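Local coordinates for protein lysyl-trna-dependent l-ysyl-phosphatidylgycerol synthase (Bacillus licheniformis, PDB 4V36) that probably transfers lysine from lysyl-tRNA to the membrane lipid phosphatidylglycerol, a lipid modification linked to bacterial resistance, at residues L31-L34 against G35-G38; F43-D47 against G48-I52. One frame throughout, in Å; residues are numbered along the deposited sequence.

Contact 1: residues L31-L34 against G35-G38; sequences LSHL and GFLG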
ATOM      1  N   LEU A  31      -3.810  -2.574  -4.358  1.00 44.01           N
ATOM      2  CA  LEU A  31      -4.175  -2.898  -2.983  1.00 27.78           C
ATOM      3  C   LEU A  31      -4.781  -4.293  -2.862  1.00 27.13           C
ATOM      4  O   LEU A  31      -5.274  -4.673  -1.799  1.00 36.32           O
ATOM      5  CB  LEU A  31      -5.155  -1.855  -2.445  1.00 22.75           C
ATOM      6  CG  LEU A  31      -4.701  -0.397  -2.555  1.00 26.54           C
ATOM      7  CD1 LEU A  31      -5.851   0.550  -2.250  1.00 27.28           C
ATOM      8  CD2 LEU A  31      -3.524  -0.127  -1.630  1.00 25.71           C
ATOM      9  N   SER A  32      -4.737  -5.052  -3.951  1.00 22.49           N
ATOM     10  CA  SER A  32      -5.352  -6.377  -3.994  1.00 28.10           C
ATOM     11  C   SER A  32      -4.664  -7.373  -3.065  1.00 35.19           C
ATOM     12  O   SER A  32      -5.323  -8.200  -2.432  1.00 35.77           O
ATOM     13  CB  SER A  32      -5.343  -6.919  -5.425  1.00 22.61           C
ATOM     14  OG  SER A  32      -6.065  -6.070  -6.298  1.00 29.90           O
ATOM     15  N   HIS A  33      -3.340  -7.289  -2.985  1.00 27.33           N
ATOM     16  CA  HIS A  33      -2.558  -8.235  -2.195  1.00 23.85           C
ATOM     17  C   HIS A  33      -2.844  -8.106  -0.701  1.00 20.32           C
ATOM     18  O   HIS A  33      -2.625  -9.044   0.063  1.00 26.13           O
ATOM     19  CB  HIS A  33      -1.064  -8.044  -2.462  1.00 29.38           C
ATOM     20  CG  HIS A  33      -0.208  -9.142  -1.910  1.00 54.43           C
ATOM     21  ND1 HIS A  33       0.592  -8.980  -0.800  1.00 60.89           N
ATOM     22  CD2 HIS A  33      -0.032 -10.423  -2.316  1.00 60.03           C
ATOM     23  CE1 HIS A  33       1.227 -10.110  -0.547  1.00 60.39           C
ATOM     24  NE2 HIS A  33       0.866 -11.002  -1.452  1.00 62.43           N
ATOM     25  N   LEU A  34      -3.342  -6.944  -0.290  1.00 19.67           N
ATOM     26  CA  LEU A  34      -3.638  -6.693   1.118  1.00 18.08           C
ATOM     27  C   LEU A  34      -4.806  -7.537   1.625  1.00 22.51           C
ATOM     28  O   LEU A  34      -5.074  -7.583   2.826  1.00 31.05           O
ATOM     29  CB  LEU A  34      -3.931  -5.210   1.343  1.00 16.65           C
ATOM     30  CG  LEU A  34      -2.720  -4.288   1.196  1.00 25.54           C
ATOM     31  CD1 LEU A  34      -3.119  -2.839   1.399  1.00 19.26           C
ATOM     32  CD2 LEU A  34      -1.629  -4.693   2.172  1.00 20.88           C
ATOM     33  N   GLY A  35      -5.497  -8.205   0.707  1.00 23.01           N
ATOM     34  CA  GLY A  35      -6.592  -9.084   1.070  1.00 23.17           C
ATOM     35  C   GLY A  35      -6.126 -10.346   1.773  1.00 21.16           C
ATOM     36  O   GLY A  35      -6.925 -11.062   2.375  1.00 17.40           O
ATOM     37  N   PHE A  36      -4.826 -10.620   1.703  1.00 24.70           N
ATOM     38  CA  PHE A  36      -4.265 -11.806   2.340  1.00 25.78           C
ATOM     39  C   PHE A  36      -3.986 -11.574   3.822  1.00 28.80           C
ATOM     40  O   PHE A  36      -3.499 -12.466   4.516  1.00 31.47           O
ATOM     41  CB  PHE A  36      -2.982 -12.242   1.629  1.00 25.67           C
ATOM     42  CG  PHE A  36      -3.206 -12.756   0.235  1.00 27.19           C
ATOM     43  CD1 PHE A  36      -3.824 -13.979   0.025  1.00 33.46           C
ATOM     44  CD2 PHE A  36      -2.793 -12.022  -0.865  1.00 22.62           C
ATOM     45  CE1 PHE A  36      -4.032 -14.456  -1.255  1.00 41.39           C
ATOM     46  CE2 PHE A  36      -2.997 -12.495  -2.148  1.00 30.04           C
ATOM     47  CZ  PHE A  36      -3.617 -13.713  -2.343  1.00 43.64           C
ATOM     48  N   LEU A  37      -4.294 -10.372   4.301  1.00 26.11           N
ATOM     49  CA  LEU A  37      -4.142 -10.051   5.716  1.00 18.65           C
ATOM     50  C   LEU A  37      -5.290 -10.642   6.524  1.00 19.35           C
ATOM     51  O   LEU A  37      -5.178 -10.832   7.734  1.00 30.48           O
ATOM     52  CB  LEU A  37      -4.072  -8.538   5.925  1.00 18.80           C
ATOM     53  CG  LEU A  37      -2.817  -7.828   5.412  1.00 21.54           C
ATOM     54  CD1 LEU A  37      -2.930  -6.322   5.613  1.00 25.31           C
ATOM     55  CD2 LEU A  37      -1.575  -8.370   6.104  1.00 18.67           C
ATOM     56  N   GLY A  38      -6.397 -10.924   5.842  1.00 17.90           N
ATOM     57  CA  GLY A  38      -7.557 -11.530   6.471  1.00 18.07           C
ATOM     58  C   GLY A  38      -8.323 -10.593   7.384  1.00 29.24           C
ATOM     59  O   GLY A  38      -9.065 -11.039   8.259  1.00 37.71           O
TER
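His33 and Phe36 meet through their rings while their backbones are joined by one bond of a short 3-10 turn. CD2 of Phe36 lies over one face of the imidazole, 3.5 Å from His33 CD2, and the two planes stand obliquely at 59°. The same Phe36 CD2 brings the ring edge to His33 O, at 3.1 Å. Phe36 N also donates to His33 O at 3.2 Å, nearly straight at the hydrogen. With CG anti to the backbone N (chi1 -168°), the imidazole swings beside its own carbonyl carbon, where the phenyl ring can reach it. On another side of the turn Leu34 and Leu37 run alongside each other in the same direction, with Leu34 CD2 4.0 Å from Leu37 CD1. Successive i to i+3 bonds hold this spacing: Gly35 N reaches Ser32 O at 3.1 Å and Leu37 N reaches Leu34 O at 3.3 Å. Each donor sits above the carbonyl plane, in keeping with the tight winding. Gln53 also binds Ser32 O, and Lys40 binds Leu34 O. Phe36 packs on helix 16-25, Leu34 and Leu37 touch Tyr190 of helix 188-191, and Leu34 also rests on Leu64 of strand 60-69.

Contact 2: residues F43-D47 against G48-I52; sequences FYSSD and GNALI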
ATOM      1  N   PHE A  43     -16.435  -9.103  -1.408  1.00 32.81           N
ATOM      2  CA  PHE A  43     -17.707  -9.092  -2.119  1.00 27.73           C
ATOM      3  C   PHE A  43     -17.484  -9.386  -3.597  1.00 30.77           C
ATOM      4  O   PHE A  43     -17.093  -8.505  -4.362  1.00 34.23           O
ATOM      5  CB  PHE A  43     -18.419  -7.749  -1.946  1.00 25.33           C
ATOM      6  CG  PHE A  43     -19.796  -7.710  -2.551  1.00 32.68           C
ATOM      7  CD1 PHE A  43     -20.901  -8.102  -1.814  1.00 37.52           C
ATOM      8  CD2 PHE A  43     -19.986  -7.283  -3.856  1.00 32.16           C
ATOM      9  CE1 PHE A  43     -22.169  -8.070  -2.366  1.00 40.54           C
ATOM     10  CE2 PHE A  43     -21.251  -7.249  -4.414  1.00 39.74           C
ATOM     11  CZ  PHE A  43     -22.344  -7.643  -3.668  1.00 38.20           C
ATOM     12  N   TYR A  44     -17.728 -10.630  -3.993  1.00 34.47           N
ATOM     13  CA  TYR A  44     -17.594 -11.022  -5.390  1.00 38.90           C
ATOM     14  C   TYR A  44     -18.873 -10.715  -6.154  1.00 38.43           C
ATOM     15  O   TYR A  44     -19.975 -10.902  -5.636  1.00 42.07           O
ATOM     16  CB  TYR A  44     -17.252 -12.508  -5.506  1.00 32.35           C
ATOM     17  CG  TYR A  44     -15.868 -12.859  -5.009  1.00 35.23           C
ATOM     18  CD1 TYR A  44     -14.774 -12.821  -5.863  1.00 39.19           C
ATOM     19  CD2 TYR A  44     -15.655 -13.229  -3.688  1.00 39.69           C
ATOM     20  CE1 TYR A  44     -13.506 -13.142  -5.414  1.00 40.52           C
ATOM     21  CE2 TYR A  44     -14.391 -13.550  -3.230  1.00 38.12           C
ATOM     22  CZ  TYR A  44     -13.319 -13.503  -4.097  1.00 34.73           C
ATOM     23  OH  TYR A  44     -12.060 -13.824  -3.647  1.00 32.09           O
ATOM     24  N   SER A  45     -18.724 -10.239  -7.383  1.00 39.23           N
ATOM     25  CA  SER A  45     -19.872  -9.944  -8.229  1.00 43.47           C
ATOM     26  C   SER A  45     -20.536 -11.234  -8.693  1.00 51.74           C
ATOM     27  O   SER A  45     -19.919 -12.299  -8.675  1.00 54.77           O
ATOM     28  CB  SER A  45     -19.453  -9.099  -9.433  1.00 40.22           C
ATOM     29  OG  SER A  45     -18.462  -9.761 -10.200  1.00 46.58           O
ATOM     30  N   SER A  46     -21.796 -11.132  -9.105  1.00 57.28           N
ATOM     31  CA  SER A  46     -22.534 -12.288  -9.605  1.00 61.59           C
ATOM     32  C   SER A  46     -21.892 -12.829 -10.878  1.00 59.01           C
ATOM     33  O   SER A  46     -21.991 -14.018 -11.181  1.00 59.27           O
ATOM     34  CB  SER A  46     -23.995 -11.919  -9.861  1.00 69.19           C
ATOM     35  OG  SER A  46     -24.095 -10.847 -10.782  1.00 74.40           O
ATOM     36  N   ASP A  47     -21.233 -11.944 -11.618  1.00 58.69           N
ATOM     37  CA  ASP A  47     -20.514 -12.327 -12.825  1.00 55.78           C
ATOM     38  C   ASP A  47     -19.306 -13.195 -12.482  1.00 57.03           C
ATOM     39  O   ASP A  47     -18.902 -14.054 -13.266  1.00 58.55           O
ATOM     40  CB  ASP A  47     -20.073 -11.082 -13.598  1.00 59.50           C
ATOM     41  CG  ASP A  47     -19.396 -11.416 -14.910  1.00 78.33           C
ATOM     42  OD1 ASP A  47     -19.733 -12.460 -15.506  1.00 89.87           O
ATOM     43  OD2 ASP A  47     -18.529 -10.631 -15.346  1.00 80.16           O
ATOM     44  N   GLY A  48     -18.737 -12.966 -11.303  1.00 59.56           N
ATOM     45  CA  GLY A  48     -17.586 -13.724 -10.849  1.00 59.32           C
ATOM     46  C   GLY A  48     -16.286 -13.226 -11.450  1.00 58.31           C
ATOM     47  O   GLY A  48     -15.271 -13.922 -11.421  1.00 59.87           O
ATOM     48  N   ASN A  49     -16.318 -12.016 -11.998  1.00 53.31           N
ATOM     49  CA  ASN A  49     -15.145 -11.437 -12.644  1.00 51.17           C
ATOM     50  C   ASN A  49     -14.572 -10.246 -11.881  1.00 45.25           C
ATOM     51  O   ASN A  49     -13.482  -9.768 -12.197  1.00 45.32           O
ATOM     52  CB  ASN A  49     -15.486 -11.011 -14.074  1.00 56.72           C
ATOM     53  CG  ASN A  49     -15.869 -12.182 -14.960  1.00 57.94           C
ATOM     54  OD1 ASN A  49     -16.225 -13.255 -14.474  1.00 61.84           O
ATOM     55  ND2 ASN A  49     -15.801 -11.979 -16.270  1.00 55.65           N
ATOM     56  N   ALA A  50     -15.305  -9.770 -10.880  1.00 41.15           N
ATOM     57  CA  ALA A  50     -14.887  -8.591 -10.126  1.00 33.59           C
ATOM     58  C   ALA A  50     -15.001  -8.806  -8.619  1.00 36.00           C
ATOM     59  O   ALA A  50     -15.780  -9.642  -8.157  1.00 42.28           O
ATOM     60  CB  ALA A  50     -15.703  -7.383 -10.550  1.00 36.09           C
ATOM     61  N   LEU A  51     -14.224  -8.042  -7.855  1.00 34.79           N
ATOM     62  CA  LEU A  51     -14.172  -8.211  -6.406  1.00 33.86           C
ATOM     63  C   LEU A  51     -13.989  -6.892  -5.658  1.00 32.70           C
ATOM     64  O   LEU A  51     -13.155  -6.065  -6.027  1.00 27.27           O
ATOM     65  CB  LEU A  51     -13.040  -9.170  -6.033  1.00 34.86           C
ATOM     66  CG  LEU A  51     -12.711  -9.289  -4.544  1.00 36.10           C
ATOM     67  CD1 LEU A  51     -13.880  -9.886  -3.777  1.00 47.69           C
ATOM     68  CD2 LEU A  51     -11.452 -10.112  -4.339  1.00 40.92           C
ATOM     69  N   ILE A  52     -14.771  -6.709  -4.600  1.00 26.29           N
ATOM     70  CA  ILE A  52     -14.634  -5.548  -3.730  1.00 19.87           C
ATOM     71  C   ILE A  52     -14.215  -5.966  -2.322  1.00 26.73           C
ATOM     72  O   ILE A  52     -14.895  -6.759  -1.670  1.00 30.97           O
ATOM     73  CB  ILE A  52     -15.943  -4.738  -3.653  1.00 23.93           C
ATOM     74  CG1 ILE A  52     -16.132  -3.914  -4.927  1.00 23.76           C
ATOM     75  CG2 ILE A  52     -15.938  -3.823  -2.437  1.00 17.29           C
ATOM     76  CD1 ILE A  52     -17.340  -3.002  -4.888  1.00 22.70           C
TER
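Phe43 and Ile52 form an antiparallel hydrogen-bonded pair, Phe43 N to Ile52 O at 2.8 Å and Ile52 N to Phe43 O at 2.9 Å, while Tyr44 and Leu51 beside them make a non-hydrogen-bonded pair. Across that second pair, Leu51 sets its CD1 methyl over the centre of the Tyr44 ring, 3.5 Å from the centroid and only 3° off the normal, a well-centred CH-pi contact. Leu51 CD2 reaches farther along the ring, to CE1 and the phenol oxygen. Tyr44 carries CG beside its backbone N (chi1 -69°), which leans the ring across the neighbouring strand to meet the methyl. Lys18 makes a cation-pi contact with this ring, and Phe22 meets it edge-to-face. On the other face of the sheet Phe43 CB lies 4.3 Å from Ile52 CB; the phenyl ring leads away from Ile52 and meets Phe81 edge-to-face.

Toward the turn, Ser45 N gives a nearly straight bond to Ala50 O at 3.1 Å. The Ser45 hydroxyl, held between its backbone N and carbonyl carbon (chi1 58°), faces back into the loop: Ser45 OG accepts Ala50 N at 3.2 Å and, weakly, Gly48 N. Gly48 N also bonds to Ser45 O at 3.0 Å, from well above the carbonyl plane, closing a type I turn over Ser45-Gly48 that ends on the positive phi of Gly48. Ser73 OG bonds to Asp47 OD2.

One serine thus uses its amide, carbonyl and hydroxyl to knit the hairpin end, its side-chain oxygen standing in for a backbone acceptor where the ladder gives way to the turn. Backbone hydrogen bonds run along the strands, the Ser45 hydroxyl adds side-chain bonds at the turn, and Tyr44-Leu51 and Phe43-Ile52 pack on the two faces.

Overall arrangement
From the N terminus, helix 16-25 leads into the loop where contact 1 includes a short 3-10 segment, residues 33-36; the chain then enters strand 41-44, and contact 2 closes the hairpin to strand 50-57. The two are in series, neither nested nor crossed, with centres about 16 Å apart and nearest atoms about 7 Å apart. Helix 16-25 is shared by both: Leu19 touches Phe36 of the first and Tyr44 of the second. Contact 1 lies deeper, with the Leu34 side chain about 7 Å from the bound lysine amide, whereas contact 2 joins strand 41-44, outermost in the sheet within this chain, to its neighbour and faces helix 74-87.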